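Local coordinates for Lmo2125 protein (Listeria monocytogenes serovar 1/2a, PDB 5TU0) that binds maltose as an extracellular solute-binding lipoprotein and probably delivers it to a sugar transporter in the cell membrane, at residues Q99-D103 with D104-G108; L118-K122 with D123-K127. The protein carries 2 engineered substitutions. All blocks are in the same frame, centred on the assembly; numbering follows the deposited sequence.

In the fold
Both interactions belong to strand 105-121, which passes Glu114 of the sugar pocket between them. Interaction 1 forms the hairpin that leads into the strand, and interaction 2 the turn that ends it. Their centres are about 39 Å apart, on opposite sides of the chain's centre, and their nearest atoms are about 18 Å apart. Carboxylates are at the surface in both; Val100, Ile102 and Tyr107 are buried in interaction 1, Tyr120 and Asn121 in interaction 2. The chemistry differs: residues 99-108 are joined by three backbone bonds of an antiparallel ladder, with apolar contacts beside it, whereas in residues 118-127 one asparagine supplies both acceptors, side-chain and backbone, for the turn.

Interaction 1: residues Q99-D103 with D104-G108; sequences QVTID and DKIYG
Ile102 and Lys105 form an antiparallel hydrogen-bonded pair (Ile102 N to Lys105 O 3.0 Å, Lys105 N to Ile102 O 2.9 Å) closed by a type I' turn, in which Asp103 and Asp104 both take positive phi values (53° and 58°). The two bonds differ: Ile102 N approaches in the plane of the Lys105 carbonyl, while Lys105 N comes from well above the plane of the Ile102 carbonyl. Farther from the turn, Tyr107 N makes an almost straight bond to Val100 O (2.9 Å). Between these rungs Thr101 and Ile106 form a non-hydrogen-bonded pair whose side chains lie on one face; Thr101 OG1 touches Ile106 CG1 at 3.7 Å, and its hydrogen bond is to Gln97 O, in helix 94-99. With Thr101 CG2 anti to the backbone N, this methyl lies over Lys105 O at 3.5 Å. Ile102 CG2 meets the edge of the Tyr107 ring, near its plane, at CE2 (3.6 Å). At the open end Val100 CG2 packs tightly on Gly108 O (3.2 Å), a buried carbonyl oxygen without a partner in the model. The Val100 side chain also touches Ile72 of helix 69-77, as does Tyr107. Asp103 OD2 is held by Gln77, from that same helix. This is a two-residue beta hairpin with a type I' turn, linking helix 94-99 to the long strand 105-121.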
ATOM      1  N   GLN A  99       3.998  -2.263  11.544  1.00 30.56           N
ATOM      2  CA  GLN A  99       2.745  -2.225  10.753  1.00 29.24           C
ATOM      3  C   GLN A  99       1.509  -2.670  11.529  1.00 28.07           C
ATOM      4  O   GLN A  99       0.405  -2.229  11.250  1.00 28.85           O
ATOM      5  CB  GLN A  99       2.848  -3.179   9.557  1.00 29.24           C
ATOM      6  CG  GLN A  99       3.834  -2.793   8.477  1.00 30.58           C
ATOM      7  CD  GLN A  99       3.314  -1.697   7.570  1.00 30.43           C
ATOM      8  OE1 GLN A  99       2.411  -0.953   7.935  1.00 30.68           O
ATOM      9  NE2 GLN A  99       3.884  -1.598   6.391  1.00 30.40           N
ATOM     10  N   VAL A 100       1.707  -3.597  12.455  1.00 26.83           N
ATOM     11  CA  VAL A 100       0.614  -4.165  13.231  1.00 25.88           C
ATOM     12  C   VAL A 100       0.627  -3.673  14.679  1.00 26.19           C
ATOM     13  O   VAL A 100      -0.055  -4.247  15.532  1.00 26.48           O
ATOM     14  CB  VAL A 100       0.698  -5.717  13.209  1.00 25.26           C
ATOM     15  CG1 VAL A 100       0.457  -6.248  11.810  1.00 25.67           C
ATOM     16  CG2 VAL A 100       2.044  -6.212  13.735  1.00 25.49           C
ATOM     17  N   THR A 101       1.359  -2.591  14.939  1.00 26.86           N
ATOM     18  CA  THR A 101       1.525  -2.080  16.287  1.00 27.47           C
ATOM     19  C   THR A 101       1.013  -0.639  16.443  1.00 27.98           C
ATOM     20  O   THR A 101       1.238   0.213  15.576  1.00 26.88           O
ATOM     21  CB  THR A 101       3.035  -2.137  16.690  1.00 28.45           C
ATOM     22  OG1 THR A 101       3.531  -3.486  16.574  1.00 28.47           O
ATOM     23  CG2 THR A 101       3.258  -1.640  18.104  1.00 30.18           C
ATOM     24  N   ILE A 102       0.318  -0.378  17.549  1.00 27.70           N
ATOM     25  CA  ILE A 102      -0.124   0.979  17.899  1.00 28.69           C
ATOM     26  C   ILE A 102      -0.068   1.078  19.421  1.00 30.90           C
ATOM     27  O   ILE A 102      -0.426   0.118  20.102  1.00 31.95           O
ATOM     28  CB  ILE A 102      -1.524   1.340  17.342  1.00 27.89           C
ATOM     29  CG1 ILE A 102      -1.761   2.856  17.446  1.00 28.25           C
ATOM     30  CG2 ILE A 102      -2.627   0.567  18.051  1.00 28.57           C
ATOM     31  CD1 ILE A 102      -2.983   3.355  16.718  1.00 28.23           C
ATOM     32  N   ASP A 103       0.422   2.206  19.950  1.00 32.99           N
ATOM     33  CA  ASP A 103       0.549   2.392  21.422  1.00 36.32           C
ATOM     34  C   ASP A 103       1.334   1.223  22.062  1.00 35.52           C
ATOM     35  O   ASP A 103       0.985   0.773  23.155  1.00 35.34           O
ATOM     36  CB  ASP A 103      -0.838   2.459  22.104  1.00 39.91           C
ATOM     37  CG  ASP A 103      -1.761   3.527  21.523  1.00 42.78           C
ATOM     38  OD1 ASP A 103      -1.349   4.708  21.465  1.00 47.75           O
ATOM     39  OD2 ASP A 103      -2.924   3.176  21.170  1.00 44.51           O
ATOM     40  N   ASP A 104       2.377   0.740  21.393  0.50 35.24           N
ATOM     41  CA  ASP A 104       3.171  -0.383  21.912  0.50 35.96           C
ATOM     42  C   ASP A 104       2.341  -1.652  22.169  0.50 34.70           C
ATOM     43  O   ASP A 104       2.661  -2.428  23.076  0.50 34.55           O
ATOM     44  CB  ASP A 104       3.928   0.020  23.186  0.50 38.33           C
ATOM     45  CG  ASP A 104       4.810   1.241  22.979  0.50 40.08           C
ATOM     46  OD1 ASP A 104       5.251   1.466  21.836  0.50 41.76           O
ATOM     47  OD2 ASP A 104       5.066   1.977  23.951  0.50 42.27           O
ATOM     48  N   LYS A 105       1.261  -1.839  21.401  1.00 32.91           N
ATOM     49  CA  LYS A 105       0.435  -3.065  21.477  1.00 32.10           C
ATOM     50  C   LYS A 105       0.304  -3.677  20.079  1.00 29.82           C
ATOM     51  O   LYS A 105       0.127  -2.950  19.106  1.00 28.48           O
ATOM     52  CB  LYS A 105      -0.942  -2.752  22.063  1.00 33.44           C
ATOM     53  CG  LYS A 105      -0.905  -2.269  23.503  1.00 37.62           C
ATOM     54  CD  LYS A 105      -2.304  -2.079  24.054  1.00 40.28           C
ATOM     55  CE  LYS A 105      -2.298  -1.513  25.465  1.00 44.86           C
ATOM     56  NZ  LYS A 105      -1.798  -0.102  25.496  1.00 47.71           N
ATOM     57  N   ILE A 106       0.400  -5.007  19.991  1.00 27.90           N
ATOM     58  CA  ILE A 106       0.374  -5.720  18.714  1.00 27.01           C
ATOM     59  C   ILE A 106      -1.028  -6.260  18.448  1.00 25.55           C
ATOM     60  O   ILE A 106      -1.574  -7.011  19.275  1.00 25.28           O
ATOM     61  CB  ILE A 106       1.399  -6.865  18.740  1.00 29.16           C
ATOM     62  CG1 ILE A 106       2.822  -6.290  18.875  1.00 31.51           C
ATOM     63  CG2 ILE A 106       1.288  -7.738  17.486  1.00 28.91           C
ATOM     64  CD1 ILE A 106       3.865  -7.315  19.295  1.00 32.74           C
ATOM     65  N   TYR A 107      -1.604  -5.873  17.310  1.00 24.59           N
ATOM     66  CA  TYR A 107      -2.969  -6.286  16.936  1.00 24.51           C
ATOM     67  C   TYR A 107      -3.125  -7.159  15.665  1.00 23.94           C
ATOM     68  O   TYR A 107      -4.237  -7.374  15.178  1.00 23.52           O
ATOM     69  CB  TYR A 107      -3.871  -5.065  16.856  1.00 24.38           C
ATOM     70  CG  TYR A 107      -4.092  -4.377  18.175  1.00 24.69           C
ATOM     71  CD1 TYR A 107      -4.872  -4.974  19.171  1.00 25.55           C
ATOM     72  CD2 TYR A 107      -3.573  -3.101  18.426  1.00 24.70           C
ATOM     73  CE1 TYR A 107      -5.102  -4.343  20.382  1.00 27.08           C
ATOM     74  CE2 TYR A 107      -3.798  -2.473  19.634  1.00 26.47           C
ATOM     75  CZ  TYR A 107      -4.569  -3.093  20.604  1.00 27.34           C
ATOM     76  OH  TYR A 107      -4.806  -2.483  21.806  1.00 28.89           O
ATOM     77  N   GLY A 108      -2.024  -7.693  15.167  1.00 23.94           N
ATOM     78  CA  GLY A 108      -2.063  -8.575  14.028  1.00 23.89           C
ATOM     79  C   GLY A 108      -0.726  -9.170  13.731  1.00 23.09           C
ATOM     80  O   GLY A 108       0.277  -8.791  14.342  1.00 23.22           O
TER

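Interaction 2: residues L118-K122 with D123-K127; sequences LYYNK and DLLDK
Asn121 receives three backbone N-H groups from the residues that follow it. Its side-chain OD1 accepts from Asp123 N (2.9 Å), with the donor tilted 29° from the amide plane, which makes an Asx turn. Its backbone O accepts from both Leu124 N and Leu125 N, each at 3.0 Å, but from different directions: Leu125 N lies nearly in line with the carbonyl, whereas Leu124 N stands well above its plane. Together these bonds form an Asx motif, with a beta turn and an alpha turn sharing one carbonyl acceptor. Asn121 CG is anti to the backbone N (chi1 -168°), beside the carbonyl carbon, which puts OD1 within bonding distance of Asp123 N. The face of the amide is covered by Leu124, its CG 3.8 Å from Asn121 CG and its CD1 3.6 Å from Asn121 ND2, an apolar cover over the amide. Tyr120 points to the same loop farther along, with Tyr120 CE2 3.8 Å from Lys127 C and Tyr120 CD2 4.3 Å from Leu125 CB, both approached obliquely to the ring.

In the next shell, Asp123 OD1 bonds to Asn252 ND2 and Lys122 NZ forms a salt bridge with Glu327, so the charged ends flanking the turn are tied to distant parts of the chain. Strand 105-121 ends in a turn leading to helix 132-138, while its last residues pair through the backbone with strands 235-238 and 253-256, and Asn121 and Lys122 with Ala234 and Asn252, which lie just before those strands.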
ATOM      1  N   LEU A 118       7.157   0.534 -10.674  1.00 25.57           N
ATOM      2  CA  LEU A 118       7.132   1.115 -12.025  1.00 25.28           C
ATOM      3  C   LEU A 118       6.807   0.009 -13.039  1.00 26.64           C
ATOM      4  O   LEU A 118       7.569  -0.967 -13.178  1.00 27.58           O
ATOM      5  CB  LEU A 118       8.484   1.719 -12.393  1.00 25.49           C
ATOM      6  CG  LEU A 118       8.520   2.390 -13.770  1.00 25.60           C
ATOM      7  CD1 LEU A 118       7.871   3.768 -13.691  1.00 25.60           C
ATOM      8  CD2 LEU A 118       9.931   2.499 -14.325  1.00 26.87           C
ATOM      9  N   TYR A 119       5.672   0.138 -13.719  1.00 27.10           N
ATOM     10  CA  TYR A 119       5.318  -0.770 -14.811  1.00 27.89           C
ATOM     11  C   TYR A 119       5.826  -0.131 -16.074  1.00 28.64           C
ATOM     12  O   TYR A 119       5.760   1.091 -16.201  1.00 28.39           O
ATOM     13  CB  TYR A 119       3.811  -0.918 -14.969  1.00 28.34           C
ATOM     14  CG  TYR A 119       3.151  -1.743 -13.909  1.00 28.59           C
ATOM     15  CD1 TYR A 119       3.157  -3.129 -13.992  1.00 29.00           C
ATOM     16  CD2 TYR A 119       2.472  -1.143 -12.848  1.00 27.38           C
ATOM     17  CE1 TYR A 119       2.544  -3.901 -13.028  1.00 29.91           C
ATOM     18  CE2 TYR A 119       1.841  -1.904 -11.890  1.00 27.88           C
ATOM     19  CZ  TYR A 119       1.884  -3.285 -11.980  1.00 29.03           C
ATOM     20  OH  TYR A 119       1.283  -4.050 -11.027  1.00 30.22           O
ATOM     21  N   TYR A 120       6.346  -0.931 -17.001  1.00 29.68           N
ATOM     22  CA  TYR A 120       6.781  -0.385 -18.303  1.00 29.81           C
ATOM     23  C   TYR A 120       6.453  -1.388 -19.393  1.00 30.70           C
ATOM     24  O   TYR A 120       6.257  -2.590 -19.131  1.00 31.07           O
ATOM     25  CB  TYR A 120       8.276   0.014 -18.326  1.00 30.09           C
ATOM     26  CG  TYR A 120       9.250  -1.137 -18.328  1.00 31.21           C
ATOM     27  CD1 TYR A 120       9.554  -1.818 -17.155  1.00 31.64           C
ATOM     28  CD2 TYR A 120       9.884  -1.544 -19.511  1.00 32.93           C
ATOM     29  CE1 TYR A 120      10.439  -2.880 -17.164  1.00 32.94           C
ATOM     30  CE2 TYR A 120      10.778  -2.606 -19.521  1.00 33.50           C
ATOM     31  CZ  TYR A 120      11.047  -3.265 -18.342  1.00 34.23           C
ATOM     32  OH  TYR A 120      11.926  -4.320 -18.336  1.00 38.54           O
ATOM     33  N   ASN A 121       6.374  -0.883 -20.607  1.00 30.25           N
ATOM     34  CA  ASN A 121       6.036  -1.693 -21.760  1.00 32.08           C
ATOM     35  C   ASN A 121       7.307  -2.119 -22.490  1.00 33.11           C
ATOM     36  O   ASN A 121       7.998  -1.271 -23.083  1.00 32.67           O
ATOM     37  CB  ASN A 121       5.122  -0.887 -22.672  1.00 32.22           C
ATOM     38  CG  ASN A 121       4.479  -1.733 -23.745  1.00 34.19           C
ATOM     39  OD1 ASN A 121       5.041  -2.751 -24.178  1.00 35.73           O
ATOM     40  ND2 ASN A 121       3.302  -1.314 -24.195  1.00 34.64           N
ATOM     41  N   LYS A 122       7.606  -3.429 -22.451  1.00 33.71           N
ATOM     42  CA  LYS A 122       8.794  -3.975 -23.097  1.00 34.95           C
ATOM     43  C   LYS A 122       8.771  -3.849 -24.628  1.00 36.56           C
ATOM     44  O   LYS A 122       9.825  -3.952 -25.274  1.00 36.88           O
ATOM     45  CB  LYS A 122       9.030  -5.433 -22.689  1.00 36.04           C
ATOM     46  CG  LYS A 122       9.203  -5.659 -21.194  1.00 35.58           C
ATOM     47  CD  LYS A 122       9.648  -7.087 -20.930  1.00 36.87           C
ATOM     48  CE  LYS A 122       9.844  -7.363 -19.465  1.00 36.67           C
ATOM     49  NZ  LYS A 122      10.271  -8.770 -19.280  1.00 38.43           N
ATOM     50  N   ASP A 123       7.591  -3.646 -25.215  1.00 37.79           N
ATOM     51  CA  ASP A 123       7.495  -3.415 -26.675  1.00 39.18           C
ATOM     52  C   ASP A 123       7.849  -1.971 -27.048  1.00 38.27           C
ATOM     53  O   ASP A 123       8.068  -1.679 -28.225  1.00 38.18           O
ATOM     54  CB  ASP A 123       6.102  -3.745 -27.219  1.00 40.91           C
ATOM     55  CG  ASP A 123       5.805  -5.235 -27.221  1.00 43.03           C
ATOM     56  OD1 ASP A 123       6.754  -6.042 -27.153  1.00 44.49           O
ATOM     57  OD2 ASP A 123       4.613  -5.599 -27.334  1.00 44.56           O
ATOM     58  N   LEU A 124       7.922  -1.082 -26.056  1.00 36.28           N
ATOM     59  CA  LEU A 124       8.256   0.334 -26.298  1.00 36.31           C
ATOM     60  C   LEU A 124       9.653   0.751 -25.814  1.00 36.30           C
ATOM     61  O   LEU A 124      10.278   1.647 -26.411  1.00 35.46           O
ATOM     62  CB  LEU A 124       7.222   1.218 -25.602  1.00 36.28           C
ATOM     63  CG  LEU A 124       5.774   1.016 -26.046  1.00 36.94           C
ATOM     64  CD1 LEU A 124       4.835   1.841 -25.179  1.00 36.37           C
ATOM     65  CD2 LEU A 124       5.629   1.362 -27.524  1.00 37.60           C
ATOM     66  N   LEU A 125      10.114   0.128 -24.721  1.00 34.75           N
ATOM     67  CA  LEU A 125      11.423   0.416 -24.139  1.00 35.45           C
ATOM     68  C   LEU A 125      12.329  -0.813 -24.107  1.00 37.08           C
ATOM     69  O   LEU A 125      11.856  -1.931 -23.860  1.00 36.67           O
ATOM     70  CB  LEU A 125      11.261   0.925 -22.700  1.00 33.96           C
ATOM     71  CG  LEU A 125      10.439   2.203 -22.517  1.00 33.07           C
ATOM     72  CD1 LEU A 125      10.345   2.578 -21.033  1.00 31.87           C
ATOM     73  CD2 LEU A 125      11.053   3.330 -23.324  1.00 33.20           C
ATOM     74  N   ASP A 126      13.628  -0.580 -24.314  1.00 38.78           N
ATOM     75  CA  ASP A 126      14.652  -1.634 -24.288  1.00 41.98           C
ATOM     76  C   ASP A 126      14.918  -2.130 -22.880  1.00 39.97           C
ATOM     77  O   ASP A 126      15.379  -3.251 -22.700  1.00 40.60           O
ATOM     78  CB  ASP A 126      15.980  -1.135 -24.866  1.00 45.41           C
ATOM     79  CG  ASP A 126      15.894  -0.798 -26.326  1.00 49.14           C
ATOM     80  OD1 ASP A 126      14.997  -1.332 -27.023  1.00 52.47           O
ATOM     81  OD2 ASP A 126      16.750  -0.008 -26.788  1.00 53.73           O
ATOM     82  N   LYS A 127      14.675  -1.273 -21.897  1.00 38.49           N
ATOM     83  CA  LYS A 127      14.839  -1.648 -20.492  1.00 37.74           C
ATOM     84  C   LYS A 127      14.105  -0.684 -19.572  1.00 35.16           C
ATOM     85  O   LYS A 127      13.703   0.401 -19.988  1.00 31.79           O
ATOM     86  CB  LYS A 127      16.309  -1.666 -20.119  1.00 39.90           C
ATOM     87  CG  LYS A 127      17.034  -0.346 -20.312  1.00 41.03           C
ATOM     88  CD  LYS A 127      18.489  -0.553 -19.945  1.00 44.53           C
ATOM     89  CE  LYS A 127      19.340   0.665 -20.227  1.00 46.66           C
ATOM     90  NZ  LYS A 127      20.777   0.368 -19.935  1.00 48.15           N
TER